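Local coordinates for protein type II restriction enzyme ngomi (Neisseria gonorrhoeae, PDB 1FIU) that recognises the double-stranded DNA sequence 5'-GCCGGC-3' and cleaves it after the first G, working as a magnesium-dependent homotetramer, at residues R27-N32 with R39-A44; V143-I148 with A168-G173; N197-G202 with T235-C240. All blocks are in the same frame, centred on the assembly; numbering follows the deposited sequence.

Interaction 1 of 3, residues R27-N32 with R39-A44; sequences RGVVSN and RSFNIA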
# COMPACT_ATOMS: atom_id res chain seq x y z
N ARG I 27 -21.41 -40.40 6.89
CA ARG I 27 -21.42 -40.52 5.42
C ARG I 27 -19.96 -40.52 4.94
O ARG I 27 -19.67 -40.43 3.75
CB ARG I 27 -22.19 -39.37 4.78
CG ARG I 27 -23.66 -39.42 5.10
CD ARG I 27 -24.45 -38.31 4.40
NE ARG I 27 -25.80 -38.29 4.95
CZ ARG I 27 -26.79 -39.09 4.55
NH1 ARG I 27 -26.60 -39.98 3.58
NH2 ARG I 27 -27.96 -39.04 5.18
N GLY I 28 -19.04 -40.63 5.90
CA GLY I 28 -17.63 -40.70 5.57
C GLY I 28 -16.89 -39.40 5.31
O GLY I 28 -15.72 -39.42 4.94
N VAL I 29 -17.56 -38.26 5.52
CA VAL I 29 -16.92 -36.96 5.27
C VAL I 29 -16.17 -36.45 6.51
O VAL I 29 -16.76 -36.33 7.59
CB VAL I 29 -17.96 -35.88 4.91
CG1 VAL I 29 -17.23 -34.59 4.50
CG2 VAL I 29 -18.89 -36.36 3.78
N VAL I 30 -14.89 -36.15 6.35
CA VAL I 30 -14.09 -35.63 7.46
C VAL I 30 -14.47 -34.16 7.64
O VAL I 30 -14.72 -33.45 6.66
CB VAL I 30 -12.60 -35.86 7.19
CG1 VAL I 30 -11.74 -35.21 8.29
CG2 VAL I 30 -12.35 -37.37 7.18
N SER I 31 -14.53 -33.71 8.89
CA SER I 31 -15.00 -32.38 9.23
C SER I 31 -14.29 -31.14 8.72
O SER I 31 -14.81 -30.03 8.89
CB SER I 31 -15.19 -32.26 10.74
OG SER I 31 -13.95 -32.45 11.37
N ASN I 32 -13.11 -31.28 8.13
CA ASN I 32 -12.48 -30.09 7.56
C ASN I 32 -12.51 -30.20 6.02
O ASN I 32 -11.93 -29.38 5.31
CB ASN I 32 -11.04 -29.88 8.09
CG ASN I 32 -10.12 -31.02 7.76
OD1 ASN I 32 -10.56 -32.17 7.62
ND2 ASN I 32 -8.83 -30.72 7.63
N ARG I 39 -11.12 -34.37 -4.41
CA ARG I 39 -9.79 -34.24 -3.85
C ARG I 39 -9.82 -33.75 -2.40
O ARG I 39 -9.06 -34.24 -1.57
CB ARG I 39 -8.92 -33.36 -4.75
CG ARG I 39 -8.65 -33.99 -6.14
CD ARG I 39 -7.64 -33.18 -6.94
NE ARG I 39 -7.31 -33.81 -8.22
CZ ARG I 39 -8.13 -33.85 -9.28
NH1 ARG I 39 -9.34 -33.29 -9.21
NH2 ARG I 39 -7.73 -34.43 -10.40
N SER I 40 -10.70 -32.79 -2.08
CA SER I 40 -10.78 -32.31 -0.69
C SER I 40 -11.18 -33.47 0.23
O SER I 40 -10.56 -33.70 1.27
CB SER I 40 -11.82 -31.19 -0.57
OG SER I 40 -11.89 -30.69 0.78
N PHE I 41 -12.22 -34.20 -0.18
CA PHE I 41 -12.72 -35.36 0.56
C PHE I 41 -11.60 -36.37 0.82
O PHE I 41 -11.40 -36.79 1.96
CB PHE I 41 -13.83 -36.04 -0.27
CG PHE I 41 -14.39 -37.28 0.37
CD1 PHE I 41 -15.58 -37.22 1.10
CD2 PHE I 41 -13.73 -38.50 0.25
CE1 PHE I 41 -16.10 -38.37 1.70
CE2 PHE I 41 -14.25 -39.66 0.85
CZ PHE I 41 -15.44 -39.59 1.57
N ASN I 42 -10.88 -36.76 -0.23
CA ASN I 42 -9.81 -37.74 -0.07
C ASN I 42 -8.58 -37.25 0.69
O ASN I 42 -7.97 -38.02 1.44
CB ASN I 42 -9.37 -38.29 -1.43
CG ASN I 42 -10.46 -39.11 -2.09
OD1 ASN I 42 -11.14 -39.88 -1.41
ND2 ASN I 42 -10.62 -38.96 -3.39
N ILE I 43 -8.21 -35.99 0.48
CA ILE I 43 -7.05 -35.46 1.18
C ILE I 43 -7.37 -35.40 2.68
O ILE I 43 -6.58 -35.86 3.50
CB ILE I 43 -6.66 -34.03 0.67
CG1 ILE I 43 -6.11 -34.13 -0.76
CG2 ILE I 43 -5.58 -33.43 1.57
CD1 ILE I 43 -5.95 -32.76 -1.41
N ALA I 44 -8.53 -34.86 3.03
CA ALA I 44 -8.91 -34.75 4.44
C ALA I 44 -8.99 -36.11 5.14
O ALA I 44 -8.61 -36.25 6.30
CB ALA I 44 -10.22 -34.05 4.55
O HOH W 1 -13.53 -36.87 3.87
O HOH W 2 -8.20 -33.78 7.73

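Interaction 2 of 3, residues V143-I148 with A168-G173; sequences VTRNLI and ASLRAG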
# COMPACT_ATOMS: atom_id res chain seq x y z
N VAL I 143 -0.18 -12.32 20.65
CA VAL I 143 0.92 -12.58 21.58
C VAL I 143 1.40 -11.18 21.93
O VAL I 143 1.57 -10.34 21.05
CB VAL I 143 2.09 -13.35 20.95
CG1 VAL I 143 3.18 -13.64 22.01
CG2 VAL I 143 1.58 -14.67 20.37
N THR I 144 1.59 -10.91 23.23
CA THR I 144 2.04 -9.59 23.67
C THR I 144 3.24 -9.71 24.60
O THR I 144 3.46 -10.77 25.20
CB THR I 144 0.90 -8.84 24.39
OG1 THR I 144 0.50 -9.58 25.55
CG2 THR I 144 -0.32 -8.70 23.47
N ARG I 145 4.01 -8.63 24.71
CA ARG I 145 5.19 -8.58 25.58
C ARG I 145 4.99 -7.47 26.60
O ARG I 145 4.76 -6.33 26.23
CB ARG I 145 6.46 -8.27 24.78
CG ARG I 145 7.74 -8.52 25.59
CD ARG I 145 9.00 -8.15 24.84
NE ARG I 145 10.18 -8.39 25.66
CZ ARG I 145 11.43 -8.32 25.21
NH1 ARG I 145 11.66 -8.02 23.93
NH2 ARG I 145 12.45 -8.56 26.03
N ASN I 146 5.09 -7.82 27.88
CA ASN I 146 4.98 -6.83 28.94
C ASN I 146 6.28 -6.04 29.01
O ASN I 146 7.34 -6.53 28.61
CB ASN I 146 4.70 -7.52 30.27
CG ASN I 146 3.26 -7.98 30.39
OD1 ASN I 146 2.95 -8.90 31.16
ND2 ASN I 146 2.37 -7.33 29.64
N LEU I 147 6.20 -4.82 29.53
CA LEU I 147 7.37 -3.97 29.61
C LEU I 147 8.33 -4.40 30.70
O LEU I 147 7.98 -5.22 31.55
CB LEU I 147 6.92 -2.53 29.79
CG LEU I 147 5.88 -2.12 28.74
CD1 LEU I 147 5.56 -0.65 28.91
CD2 LEU I 147 6.41 -2.36 27.30
N ILE I 148 9.54 -3.87 30.67
CA ILE I 148 10.56 -4.28 31.62
C ILE I 148 11.11 -3.19 32.51
O ILE I 148 11.13 -2.00 32.16
CB ILE I 148 11.70 -4.96 30.88
CG1 ILE I 148 12.51 -3.94 30.08
CG2 ILE I 148 11.12 -6.02 29.93
CD1 ILE I 148 13.67 -4.51 29.29
N ALA I 168 12.19 4.80 25.03
CA ALA I 168 12.34 3.40 24.60
C ALA I 168 11.05 2.63 24.88
O ALA I 168 10.53 2.63 26.00
CB ALA I 168 13.50 2.73 25.32
N SER I 169 10.54 1.96 23.87
CA SER I 169 9.30 1.22 24.01
C SER I 169 9.24 0.19 25.13
O SER I 169 8.19 0.00 25.74
CB SER I 169 8.98 0.50 22.69
OG SER I 169 8.77 1.47 21.66
N LEU I 170 10.36 -0.47 25.41
CA LEU I 170 10.36 -1.50 26.44
C LEU I 170 10.32 -1.00 27.84
O LEU I 170 10.07 -1.79 28.76
CB LEU I 170 11.59 -2.38 26.32
CG LEU I 170 11.54 -3.36 25.16
CD1 LEU I 170 12.92 -3.97 24.92
CD2 LEU I 170 10.53 -4.48 25.51
N ARG I 171 10.55 0.30 28.04
CA ARG I 171 10.58 0.77 29.42
C ARG I 171 9.23 1.01 30.04
O ARG I 171 8.38 1.69 29.48
CB ARG I 171 11.49 2.00 29.53
CG ARG I 171 12.92 1.59 29.25
CD ARG I 171 13.89 2.74 29.32
NE ARG I 171 14.20 3.08 30.72
CZ ARG I 171 15.00 4.08 31.05
NH1 ARG I 171 15.55 4.82 30.08
NH2 ARG I 171 15.28 4.33 32.33
N ALA I 172 9.04 0.37 31.19
CA ALA I 172 7.80 0.45 31.93
C ALA I 172 7.62 1.83 32.57
O ALA I 172 8.59 2.46 32.98
CB ALA I 172 7.79 -0.64 33.01
N GLY I 173 6.37 2.30 32.63
CA GLY I 173 6.10 3.58 33.26
C GLY I 173 5.91 4.87 32.47
O GLY I 173 5.31 5.81 33.01
O HOH W 3 11.83 0.50 32.60

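Interaction 3 of 3, residues N197-G202 with T235-C240; sequences NARSEG and TGEIDC. With nucleotides of chain D.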
# COMPACT_ATOMS: atom_id res chain seq x y z
N ASN I 197 -10.03 -11.58 4.24
CA ASN I 197 -10.03 -10.67 5.39
C ASN I 197 -8.69 -10.75 6.14
O ASN I 197 -8.34 -9.81 6.86
CB ASN I 197 -11.23 -10.88 6.33
CG ASN I 197 -11.25 -12.24 7.06
OD1 ASN I 197 -10.44 -13.19 6.61
ND2 ASN I 197 -12.04 -12.43 8.02
N ALA I 198 -7.90 -11.83 5.94
CA ALA I 198 -6.58 -11.93 6.59
C ALA I 198 -5.66 -10.88 5.94
O ALA I 198 -4.79 -10.30 6.60
CB ALA I 198 -5.99 -13.34 6.40
N ARG I 199 -5.86 -10.63 4.65
CA ARG I 199 -5.06 -9.63 3.97
C ARG I 199 -5.44 -8.21 4.38
O ARG I 199 -4.55 -7.36 4.57
CB ARG I 199 -5.18 -9.76 2.43
CG ARG I 199 -4.55 -11.03 1.86
CD ARG I 199 -4.57 -11.02 0.31
NE ARG I 199 -4.35 -12.35 -0.28
CZ ARG I 199 -3.18 -12.88 -0.61
NH1 ARG I 199 -2.04 -12.21 -0.40
NH2 ARG I 199 -3.14 -14.08 -1.18
N SER I 200 -6.74 -7.92 4.50
CA SER I 200 -7.12 -6.57 4.87
C SER I 200 -6.73 -6.27 6.31
O SER I 200 -6.29 -5.15 6.61
CB SER I 200 -8.62 -6.35 4.62
OG SER I 200 -9.39 -7.29 5.34
N GLU I 201 -6.83 -7.27 7.18
CA GLU I 201 -6.44 -7.06 8.57
C GLU I 201 -4.92 -6.85 8.63
O GLU I 201 -4.44 -5.97 9.36
CB GLU I 201 -6.93 -8.23 9.45
CG GLU I 201 -8.43 -8.04 9.76
CD GLU I 201 -9.09 -9.20 10.53
OE1 GLU I 201 -8.50 -9.66 11.54
OE2 GLU I 201 -10.21 -9.62 10.13
N GLY I 202 -4.17 -7.62 7.85
CA GLY I 202 -2.72 -7.44 7.82
C GLY I 202 -2.35 -6.05 7.32
O GLY I 202 -1.44 -5.42 7.88
N THR I 235 2.99 -11.60 -1.40
CA THR I 235 3.66 -11.04 -0.22
C THR I 235 3.16 -9.63 0.04
O THR I 235 2.56 -9.00 -0.82
CB THR I 235 5.20 -10.96 -0.42
OG1 THR I 235 5.49 -10.19 -1.59
CG2 THR I 235 5.79 -12.35 -0.58
N GLY I 236 3.43 -9.15 1.26
CA GLY I 236 3.06 -7.79 1.63
C GLY I 236 2.08 -7.63 2.78
O GLY I 236 2.09 -6.61 3.50
N GLU I 237 1.21 -8.62 2.95
CA GLU I 237 0.20 -8.57 4.02
C GLU I 237 0.44 -9.62 5.10
O GLU I 237 0.42 -9.31 6.29
CB GLU I 237 -1.19 -8.83 3.45
CG GLU I 237 -1.65 -7.90 2.33
CD GLU I 237 -1.41 -8.43 0.92
OE1 GLU I 237 -1.27 -9.67 0.69
OE2 GLU I 237 -1.37 -7.59 0.02
N ILE I 238 0.66 -10.85 4.66
CA ILE I 238 0.85 -12.02 5.50
C ILE I 238 2.30 -12.49 5.50
O ILE I 238 2.90 -12.74 4.42
CB ILE I 238 -0.06 -13.17 4.97
CG1 ILE I 238 -1.52 -12.69 4.90
CG2 ILE I 238 0.08 -14.43 5.81
CD1 ILE I 238 -2.07 -12.15 6.16
N ASP I 239 2.89 -12.62 6.69
CA ASP I 239 4.28 -13.06 6.78
C ASP I 239 4.48 -14.48 6.25
O ASP I 239 5.42 -14.75 5.50
CB ASP I 239 4.79 -13.05 8.23
CG ASP I 239 4.81 -11.66 8.86
OD1 ASP I 239 4.52 -10.67 8.18
OD2 ASP I 239 5.11 -11.59 10.06
N CYS I 240 3.61 -15.39 6.70
CA CYS I 240 3.68 -16.80 6.34
C CYS I 240 2.40 -17.50 6.82
O CYS I 240 1.74 -17.01 7.74
CB CYS I 240 4.89 -17.45 7.01
SG CYS I 240 5.31 -19.11 6.31
OP3 DC D 1 -13.44 -13.14 11.56
P DC D 1 -12.90 -14.51 11.22
OP1 DC D 1 -12.68 -14.73 9.74
OP2 DC D 1 -11.71 -14.91 12.07
O5' DC D 1 -14.07 -15.57 11.63
C5' DC D 1 -14.08 -16.17 12.92
C4' DC D 1 -15.01 -17.36 12.93
O4' DC D 1 -16.37 -16.86 12.90
C3' DC D 1 -14.89 -18.26 11.71
O3' DC D 1 -14.04 -19.35 11.95
C2' DC D 1 -16.31 -18.73 11.43
C1' DC D 1 -17.21 -17.72 12.12
N1 DC D 1 -17.89 -16.88 11.10
C2 DC D 1 -19.15 -17.26 10.65
O2 DC D 1 -19.63 -18.30 11.09
N3 DC D 1 -19.81 -16.47 9.76
C4 DC D 1 -19.23 -15.36 9.29
N4 DC D 1 -19.91 -14.61 8.42
C5 DC D 1 -17.92 -14.96 9.71
C6 DC D 1 -17.29 -15.75 10.60

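Interaction 1 of 3, residues R27-N32 with R39-A44
Val29 meets Phe41, and Val30 meets Ala44, where the loop 27-32 lies against one flank of helix 38-50. These apolar contacts have two centres. Phe41 CG is anti to its backbone N (chi1 178°), and beyond it the ring reaches the loop, where Val29 CG2 lies 4.0 Å from Phe41 CE1 and the two side chains cross at about a right angle. Further along, Val30 sets its CB 4.0 Å from Ala44 CB, while both of its methyls rest near the Ala44 carbonyl.

The polar links between the two segments run through water. Water 1 accepts from Val30 N at 2.9 Å and donates to Phe41 O, sitting over one face of the Phe41 ring toward its rim. Water 2 donates both its protons, one to Asn32 OD1 (2.9 Å) and the other to Ala44 O. Asn32 OD1 also touches Ala44 CB at 3.6 Å, and the ND2 of the same amide is held by Ala221 O. Gly28 O touches the Phe41 ring, 3.4 Å from CZ, and is bonded directly to Lys45 NZ, one residue further along the same helix.

The loop thus folds back on the helix that follows it: the Phe41 ring, Val29, Val30 and Ala44 make the direct contact, two helix carbonyls are joined to the loop through water, and Lys45 adds a direct bond.

Interaction 2 of 3, residues V143-I148 with A168-G173
Ile148 and Arg171 form a single beta bridge, in which the chain leaving strand 141-145 of the PDDEXK nuclease sheet pairs with a type I beta turn, Ala168 to Arg171. Packing is tight at the turn. Ile148 N donates to Leu170 O at 2.9 Å in a nearly straight bond (176°). Leu147 packs on the carbonyls of the same turn: its CB lies 3.4 Å from Leu170 O, its CD2 touches Ser169 O at 3.3 Å, and its CD1 rests by Arg171 O. Ile148 CG1, set between the backbone N and carbonyl carbon (chi1 71°), comes to 4.2 Å from Leu170 CB. The buried guanidinium of Arg171 is held by a salt bridge to Asp150.

The second subunit closes the Leu170 side, where its Leu282 packs on Leu170. There the extended chain of Arg145 crosses Leu170 at a slant, and Leu170 CD2 sits over one face of the guanidinium, offset toward the rim. Val286 O and Ala285 O of the second subunit accept from Arg145 NH1, tying this arginine to the neighbour's C terminus.

The other side is looser and wetter. Exposed Ala172 meets Leu147 CB to CB at 3.8 Å, and its N gives Ile148 O a weak, long bond of 3.3 Å. At this margin water 3 donates to Ile148 O at 2.6 Å and weakly accepts from Ala172 N.

Interaction 3 of 3, residues N197-G202 with T235-C240
Arg199 NH1 donates to Glu237 OE1 at 2.9 Å, the salt bridge that joins helix 197-208 to the loop 235-240. The carboxylate oxygen lies in the guanidinium plane, at its edge, and is met nearly along its C-O axis, although the guanidinium and carboxylate planes stand 81° apart. Glu237 is bent at chi2 (95°), which puts its CD 4.1 Å from Arg199 CD. Glu237 OE1 lies 3.6 Å from Arg199 CD, close against the aliphatic part of the arginine. Beside this pair, Ile238 sends CD1 to the first turn of the helix, 3.3 Å from Ala198 O and 4.1 Å from Ala198 CB. Gly202 CA passes 4.0 Å from Glu237 O.

In the PDDEXK fold of this nuclease, the contact joins a helix beside the catalytic centre to the loop leading into strand 240-243 of the central sheet; Ala198 is about 8 Å, between side chains, from the magnesium ligand Asp140. At the helix start Asn197 reaches the DNA instead: its ND2 donates to OP1 of DC1 of chain D at 2.9 Å, with an N-H...O angle of 159°, while its OD1 accepts from Lys187, which fixes the turn of the amide.

A second shell holds the ion pair. Arg199 NE is bonded to Gln196 OE1, and its NH2 to Ser230 O and Leu233 O. Glu237 OE2 forms another salt bridge, with Arg207 of the third subunit. Further along the loop, Asp239 forms a salt bridge with Arg209 of the second subunit.

How the interactions relate
From the N terminus, interaction 1 closes first, a short loop that doubles back on helix 38-50 at the margin of the subunit. Interaction 2 closes a longer excursion that leaves strand 141-145, passes through helix 150-153 and returns before strand 179-187. Interaction 3 closes the last and longest of the three loops, spanning helix 197-208, strand 215-220 and helix 225-232, next to the metal site. The three follow in series; none nests within or crosses another. Interactions 1 and 2 lie on opposite sides of the chain's centre, their own centres about 45 Å apart, and interactions 2 and 3 both touch the second subunit.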